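Local coordinates for protein FKBP-type peptidyl-prolyl cis-trans isomerase FkpA (Escherichia coli, PDB 1Q6H) that catalyses the cis-trans isomerisation of peptidyl-proline bonds, which speeds protein folding, and also acts as a chaperone in the periplasm, at residues F168-D171 and W177-G180. Sequence-based numbering, arbitrary orientation.
Sequences FRLD and WTEG
Phe168 turns the edge of its ring toward the six-membered ring of Trp177. The stack is an offset edge-to-face pair, with planes at 81° and centroids 5.5 Å apart. Phe168 CZ makes the nearest approach, 3.4 Å from Trp177 CE3. Thr178, next along the helix, adds a polar contact. Its OG1 donates a 2.7 Å hydrogen bond to Leu170 O and lies 17° out of the carbonyl plane. With OG1 beside the backbone N (chi1 -61°), the methyl CG2 is left to lie against Asp171, 4.1 Å from its CB. In this FKBP domain, the chain leaves strand 166-169 and turns into the short helix 175-180, which packs against the curved antiparallel sheet. In FKBP relatives, the tryptophan of this helix forms the floor of the proline pocket, and Trp177 is consistent with that role. Tyr146 and Phe216 also meet it edge-to-face. Leu170 extends alongside the helix backbone, CD1 lying 3.7 Å from Thr178 O. A valine in place of Thr178 would probably leave Leu170 O without its hydroxyl partner and weaken the tie between turn and helix. Phe168 also touches Val142 and Val144 of the sheet.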
ATOM      1  N   PHE A 168      22.002  -4.321  29.956  1.00 14.50           N
ATOM      2  CA  PHE A 168      21.432  -2.975  29.854  1.00 15.10           C
ATOM      3  C   PHE A 168      21.666  -2.079  31.065  1.00 13.59           C
ATOM      4  O   PHE A 168      21.965  -2.558  32.149  1.00 12.15           O
ATOM      5  CB  PHE A 168      19.940  -3.048  29.628  1.00 15.50           C
ATOM      6  CG  PHE A 168      19.203  -3.840  30.659  1.00 17.65           C
ATOM      7  CD1 PHE A 168      18.729  -3.233  31.815  1.00 20.75           C
ATOM      8  CD2 PHE A 168      18.953  -5.180  30.464  1.00 20.07           C
ATOM      9  CE1 PHE A 168      18.022  -3.951  32.757  1.00 20.78           C
ATOM     10  CE2 PHE A 168      18.246  -5.912  31.405  1.00 22.05           C
ATOM     11  CZ  PHE A 168      17.787  -5.292  32.556  1.00 22.80           C
ATOM     12  N   ARG A 169      21.527  -0.776  30.855  1.00 12.60           N
ATOM     13  CA  ARG A 169      21.638   0.191  31.941  1.00 13.74           C
ATOM     14  C   ARG A 169      20.345   0.079  32.760  1.00 12.97           C
ATOM     15  O   ARG A 169      19.232   0.007  32.223  1.00 11.85           O
ATOM     16  CB  ARG A 169      21.886   1.603  31.406  1.00 13.46           C
ATOM     17  CG  ARG A 169      23.157   1.699  30.523  1.00 14.30           C
ATOM     18  CD  ARG A 169      23.445   3.088  29.940  1.00 15.91           C
ATOM     19  NE  ARG A 169      22.405   3.537  29.013  1.00 15.88           N
ATOM     20  CZ  ARG A 169      22.366   3.256  27.724  1.00 17.57           C
ATOM     21  NH1 ARG A 169      23.311   2.517  27.156  1.00 18.61           N
ATOM     22  NH2 ARG A 169      21.394   3.739  26.974  1.00 18.53           N
ATOM     23  N   LEU A 170      20.511  -0.014  34.061  1.00 12.17           N
ATOM     24  CA  LEU A 170      19.386  -0.283  34.957  1.00 12.25           C
ATOM     25  C   LEU A 170      18.224   0.674  34.784  1.00 12.85           C
ATOM     26  O   LEU A 170      17.081   0.267  34.825  1.00 14.44           O
ATOM     27  CB  LEU A 170      19.871  -0.253  36.415  1.00 12.75           C
ATOM     28  CG  LEU A 170      18.826  -0.641  37.458  1.00 13.12           C
ATOM     29  CD1 LEU A 170      18.295  -2.039  37.217  1.00 13.37           C
ATOM     30  CD2 LEU A 170      19.446  -0.523  38.849  1.00 15.93           C
ATOM     31  N   ASP A 171      18.498   1.950  34.564  1.00 14.05           N
ATOM     32  CA  ASP A 171      17.396   2.871  34.404  1.00 15.12           C
ATOM     33  C   ASP A 171      17.099   3.202  32.938  1.00 14.09           C
ATOM     34  O   ASP A 171      16.496   4.229  32.645  1.00 13.16           O
ATOM     35  CB  ASP A 171      17.591   4.127  35.269  1.00 16.50           C
ATOM     36  CG  ASP A 171      18.798   4.908  34.881  1.00 16.63           C
ATOM     37  OD1 ASP A 171      19.431   4.545  33.885  1.00 18.24           O
ATOM     38  OD2 ASP A 171      19.194   5.902  35.510  1.00 20.63           O
ATOM     39  N   TRP A 177      11.612  -3.204  35.986  1.00 12.78           N
ATOM     40  CA  TRP A 177      12.898  -3.833  35.985  1.00 13.47           C
ATOM     41  C   TRP A 177      13.846  -2.978  36.801  1.00 12.21           C
ATOM     42  O   TRP A 177      14.599  -3.497  37.615  1.00 11.45           O
ATOM     43  CB  TRP A 177      13.442  -4.039  34.562  1.00 15.72           C
ATOM     44  CG  TRP A 177      13.135  -5.352  33.979  1.00 22.19           C
ATOM     45  CD1 TRP A 177      11.988  -5.721  33.371  1.00 27.38           C
ATOM     46  CD2 TRP A 177      13.995  -6.482  33.920  1.00 26.44           C
ATOM     47  NE1 TRP A 177      12.070  -7.024  32.936  1.00 28.57           N
ATOM     48  CE2 TRP A 177      13.305  -7.505  33.248  1.00 28.51           C
ATOM     49  CE3 TRP A 177      15.271  -6.747  34.397  1.00 29.06           C
ATOM     50  CZ2 TRP A 177      13.851  -8.761  33.033  1.00 29.29           C
ATOM     51  CZ3 TRP A 177      15.818  -7.981  34.178  1.00 29.85           C
ATOM     52  CH2 TRP A 177      15.108  -8.980  33.500  1.00 30.07           C
ATOM     53  N   THR A 178      13.840  -1.682  36.532  1.00 12.40           N
ATOM     54  CA  THR A 178      14.688  -0.750  37.254  1.00 12.97           C
ATOM     55  C   THR A 178      14.557  -0.893  38.770  1.00 13.21           C
ATOM     56  O   THR A 178      15.546  -0.972  39.477  1.00 14.19           O
ATOM     57  CB  THR A 178      14.332   0.674  36.864  1.00 12.44           C
ATOM     58  OG1 THR A 178      14.536   0.861  35.455  1.00 11.04           O
ATOM     59  CG2 THR A 178      15.283   1.665  37.550  1.00 12.48           C
ATOM     60  N   GLU A 179      13.325  -0.903  39.253  1.00 11.82           N
ATOM     61  CA  GLU A 179      13.055  -1.091  40.667  1.00 13.22           C
ATOM     62  C   GLU A 179      13.322  -2.514  41.125  1.00 13.18           C
ATOM     63  O   GLU A 179      13.958  -2.730  42.152  1.00 14.96           O
ATOM     64  CB  GLU A 179      11.582  -0.797  40.930  1.00 14.03           C
ATOM     65  CG  GLU A 179      11.117  -1.052  42.348  1.00 13.49           C
ATOM     66  CD  GLU A 179       9.620  -0.830  42.509  1.00 15.74           C
ATOM     67  OE1 GLU A 179       8.904  -0.394  41.524  1.00 12.63           O
ATOM     68  OE2 GLU A 179       9.154  -1.087  43.636  1.00 14.31           O
ATOM     69  N   GLY A 180      12.780  -3.471  40.398  1.00 11.87           N
ATOM     70  CA  GLY A 180      12.849  -4.866  40.795  1.00 12.86           C
ATOM     71  C   GLY A 180      14.240  -5.393  41.062  1.00 13.37           C
ATOM     72  O   GLY A 180      14.478  -6.048  42.079  1.00 13.65           O
TER